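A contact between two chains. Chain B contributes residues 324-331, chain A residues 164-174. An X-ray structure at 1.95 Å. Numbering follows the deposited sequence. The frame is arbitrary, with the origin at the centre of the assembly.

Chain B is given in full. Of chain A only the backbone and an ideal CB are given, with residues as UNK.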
# COMPACT_ATOMS: atom_id res chain seq x y z
N GLU B 324 24.22 -15.21 -16.24
CA GLU B 324 25.46 -14.48 -16.07
C GLU B 324 25.48 -13.24 -16.96
O GLU B 324 24.88 -13.18 -18.02
CB GLU B 324 26.64 -15.40 -16.42
CG GLU B 324 26.46 -16.15 -17.74
CD GLU B 324 27.74 -16.88 -18.08
OE1 GLU B 324 28.22 -17.64 -17.26
OE2 GLU B 324 28.26 -16.67 -19.18
N VAL B 325 26.17 -12.22 -16.45
CA VAL B 325 26.31 -11.00 -17.21
C VAL B 325 27.78 -10.67 -17.45
O VAL B 325 28.57 -10.48 -16.53
CB VAL B 325 25.64 -9.88 -16.42
CG1 VAL B 325 25.71 -8.58 -17.21
CG2 VAL B 325 24.19 -10.24 -16.17
N GLU B 326 28.16 -10.66 -18.73
CA GLU B 326 29.53 -10.30 -19.08
C GLU B 326 29.78 -8.82 -18.80
O GLU B 326 29.05 -7.94 -19.23
CB GLU B 326 29.71 -10.58 -20.57
CG GLU B 326 31.18 -10.53 -21.00
CD GLU B 326 31.26 -9.90 -22.37
OE1 GLU B 326 30.34 -9.18 -22.73
OE2 GLU B 326 32.23 -10.15 -23.07
N GLY B 327 30.84 -8.56 -18.00
CA GLY B 327 31.18 -7.17 -17.70
C GLY B 327 30.56 -6.69 -16.38
O GLY B 327 30.69 -5.54 -15.99
N LEU B 328 29.83 -7.61 -15.72
CA LEU B 328 29.25 -7.26 -14.42
C LEU B 328 29.60 -8.30 -13.36
O LEU B 328 28.75 -8.96 -12.79
CB LEU B 328 27.73 -7.18 -14.58
CG LEU B 328 27.03 -6.56 -13.37
CD1 LEU B 328 27.23 -5.04 -13.30
CD2 LEU B 328 25.52 -6.78 -13.38
N GLU B 329 30.90 -8.46 -13.13
CA GLU B 329 31.42 -9.45 -12.20
C GLU B 329 30.97 -9.24 -10.76
O GLU B 329 30.96 -10.18 -9.96
CB GLU B 329 32.95 -9.47 -12.24
CG GLU B 329 33.56 -9.71 -13.62
CD GLU B 329 33.51 -8.48 -14.53
OE1 GLU B 329 33.14 -7.38 -14.05
OE2 GLU B 329 33.86 -8.61 -15.72
N ALA B 330 30.62 -8.00 -10.42
CA ALA B 330 30.20 -7.71 -9.06
C ALA B 330 28.92 -8.48 -8.70
O ALA B 330 28.56 -8.59 -7.53
CB ALA B 330 29.98 -6.21 -8.89
N ALA B 331 28.25 -9.01 -9.71
CA ALA B 331 27.01 -9.75 -9.49
C ALA B 331 27.17 -11.26 -9.68
O ALA B 331 26.18 -12.00 -9.65
CB ALA B 331 25.93 -9.23 -10.44
N UNK A 164 30.48 2.23 -7.85
CA UNK A 164 29.61 1.11 -8.11
C UNK A 164 29.71 0.36 -9.43
O UNK A 164 30.21 0.89 -10.42
CB UNK A 164 28.17 1.61 -7.98
N UNK A 165 29.23 -0.89 -9.46
CA UNK A 165 29.26 -1.74 -10.65
C UNK A 165 28.36 -1.28 -11.80
O UNK A 165 28.67 -1.53 -12.97
CB UNK A 165 28.86 -3.16 -10.25
N UNK A 166 27.26 -0.60 -11.49
CA UNK A 166 26.36 -0.12 -12.54
C UNK A 166 27.02 0.98 -13.35
O UNK A 166 26.85 1.06 -14.57
CB UNK A 166 25.05 0.39 -11.94
N UNK A 167 27.75 1.85 -12.67
CA UNK A 167 28.44 2.94 -13.34
C UNK A 167 29.50 2.34 -14.28
O UNK A 167 29.62 2.74 -15.43
CB UNK A 167 29.07 3.89 -12.33
N UNK A 168 30.25 1.37 -13.77
CA UNK A 168 31.30 0.72 -14.55
C UNK A 168 30.71 -0.01 -15.76
O UNK A 168 31.25 0.06 -16.86
CB UNK A 168 32.08 -0.26 -13.67
N UNK A 169 29.59 -0.69 -15.53
CA UNK A 169 28.90 -1.44 -16.59
C UNK A 169 28.39 -0.52 -17.70
O UNK A 169 28.48 -0.85 -18.88
CB UNK A 169 27.73 -2.23 -16.00
N UNK A 170 27.85 0.62 -17.31
CA UNK A 170 27.33 1.58 -18.27
C UNK A 170 28.46 2.14 -19.14
O UNK A 170 28.29 2.31 -20.35
CB UNK A 170 26.60 2.71 -17.55
N UNK A 171 29.60 2.42 -18.52
CA UNK A 171 30.74 2.96 -19.26
C UNK A 171 31.37 1.91 -20.18
O UNK A 171 31.79 2.22 -21.29
CB UNK A 171 31.79 3.50 -18.29
N UNK A 172 31.41 0.67 -19.71
CA UNK A 172 31.96 -0.44 -20.49
C UNK A 172 31.12 -0.70 -21.74
O UNK A 172 31.66 -0.91 -22.82
CB UNK A 172 32.04 -1.71 -19.63
N UNK A 173 29.81 -0.70 -21.57
CA UNK A 173 28.89 -0.97 -22.67
C UNK A 173 28.43 0.24 -23.48
O UNK A 173 27.74 0.08 -24.48
CB UNK A 173 27.65 -1.67 -22.11
N UNK A 174 28.82 1.43 -23.05
CA UNK A 174 28.42 2.62 -23.78
C UNK A 174 26.93 2.88 -23.66
O UNK A 174 26.25 3.21 -24.64
CB UNK A 174 28.81 2.49 -25.25

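Chain B presents a type II turn from Val B325 to Leu B328 and then a short 3-10 segment, and one side of a helix in chain A lies against it. Position 164 directly precedes the helix, and its ideal CB has nothing of chain B within 5.5 Å. The phi of 88° favours glycine, and the residue is Gly A164, at the N-cap position.

At position 165, CA-to-CB points toward chain B, and the ideal CB lies 3.5 Å from the CB of Ala B330 and 3.9 Å from CD1 of Leu B328. A compact apolar side chain fits best; alanine, valine or proline would all suit, the last being common in the first turn of a helix. The residue is Pro A165. Its CB packs against the CB of Ala B330 at 3.5 Å, while its carbonyl O accepts a hydrogen bond from water 1 (2.6 Å), which also donates weakly to the O of Gly B327 (3.4 Å).

Position 166 points away and position 167 is out of reach, so chain B sets little limit on either; they are Leu A166 and Arg A167. Position 168 points toward chain B but has none of its atoms within 5.5 Å of the ideal CB, which leaves many residues possible. Ala A168 makes no contact.

Position 169 is the most telling. Its CB points toward the turn, 3.9 Å from CD1 of Leu B328 and 4.4 Å from the O of Gly B327, and the CG1 of Val B325 lies farther out. Leucine, methionine or an aromatic residue could reach along this mixed apolar and carbonyl surface. Phe A169, with chi1 t, brings CE1 to 4.0 Å from CG1 of Val B325. The carbonyl oxygens of Glu B326 and Gly B327 approach the ring edge, 3.7 Å from CE1 and CD1 respectively, where the ring's hydrogens carry a slight positive charge.

Positions 170 and 171 are out of reach and undetermined by chain B; they are Ala A170 and Glu A171.

Position 172 points toward the turn with its CB 5.5 Å from the O of Gly B327, and the carboxylate of Glu B326 lies beyond. A long, positively charged side chain is favoured, lysine or arginine. The extended Arg A172 passes its NE 3.3 Å from the CA of Gly B327, where a CB on that glycine would clash, and its NH2 forms a long salt bridge to OE2 of Glu B326 at 3.7 Å. NE itself finds no hydrogen-bond partner.

Position 173 is directed sideways, with no chain B atom near its CB, so a long polar side chain could bend back but is not demanded. Glu A173 does so: its OE2 and the O of Glu B326 both accept from water 2, at 2.9 and 3.1 Å. That OE2 also lies 4.3 Å from OE1 of Glu B326, a like-charge approach, and makes a long salt bridge to NE of Arg A172 at 3.7 Å.

Position 174 leaves the helix with a phi of 69°, which favours glycine, and Gly A174 is found there.

Chain A, residues 164-174: GPLRAFAEREG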
# COMPACT_ATOMS: atom_id res chain seq x y z
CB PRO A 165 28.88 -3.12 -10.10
CG PRO A 165 28.06 -2.81 -8.89
CD PRO A 165 28.80 -1.65 -8.27
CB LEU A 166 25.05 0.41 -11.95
CG LEU A 166 23.93 -0.58 -11.67
CD1 LEU A 166 22.67 0.18 -11.32
CD2 LEU A 166 23.69 -1.46 -12.89
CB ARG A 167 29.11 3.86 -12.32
CG ARG A 167 30.00 4.95 -12.92
CD ARG A 167 29.26 5.79 -13.95
NE ARG A 167 28.04 6.39 -13.42
CZ ARG A 167 27.29 7.27 -14.09
NH1 ARG A 167 27.64 7.65 -15.31
NH2 ARG A 167 26.19 7.77 -13.53
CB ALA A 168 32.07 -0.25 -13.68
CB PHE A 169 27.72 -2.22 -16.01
CG PHE A 169 27.01 -3.08 -17.01
CD1 PHE A 169 27.66 -4.19 -17.56
CD2 PHE A 169 25.72 -2.79 -17.42
CE1 PHE A 169 27.02 -4.99 -18.51
CE2 PHE A 169 25.06 -3.58 -18.36
CZ PHE A 169 25.72 -4.68 -18.91
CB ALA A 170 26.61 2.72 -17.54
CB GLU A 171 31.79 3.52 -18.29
CG GLU A 171 31.24 4.63 -17.41
CD GLU A 171 32.28 5.26 -16.50
OE1 GLU A 171 33.04 4.51 -15.85
OE2 GLU A 171 32.33 6.51 -16.44
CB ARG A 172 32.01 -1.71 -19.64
CG ARG A 172 32.30 -2.98 -20.43
CD ARG A 172 31.89 -4.22 -19.65
NE ARG A 172 32.11 -5.46 -20.39
CZ ARG A 172 33.31 -5.92 -20.74
NH1 ARG A 172 34.41 -5.25 -20.42
NH2 ARG A 172 33.41 -7.07 -21.40
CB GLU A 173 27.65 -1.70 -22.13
CG GLU A 173 27.94 -3.08 -21.56
CD GLU A 173 28.45 -4.06 -22.60
OE1 GLU A 173 28.35 -3.76 -23.81
OE2 GLU A 173 28.96 -5.13 -22.21
O HOH W 1 30.39 -3.48 -13.30
O HOH W 2 26.98 -7.14 -21.36
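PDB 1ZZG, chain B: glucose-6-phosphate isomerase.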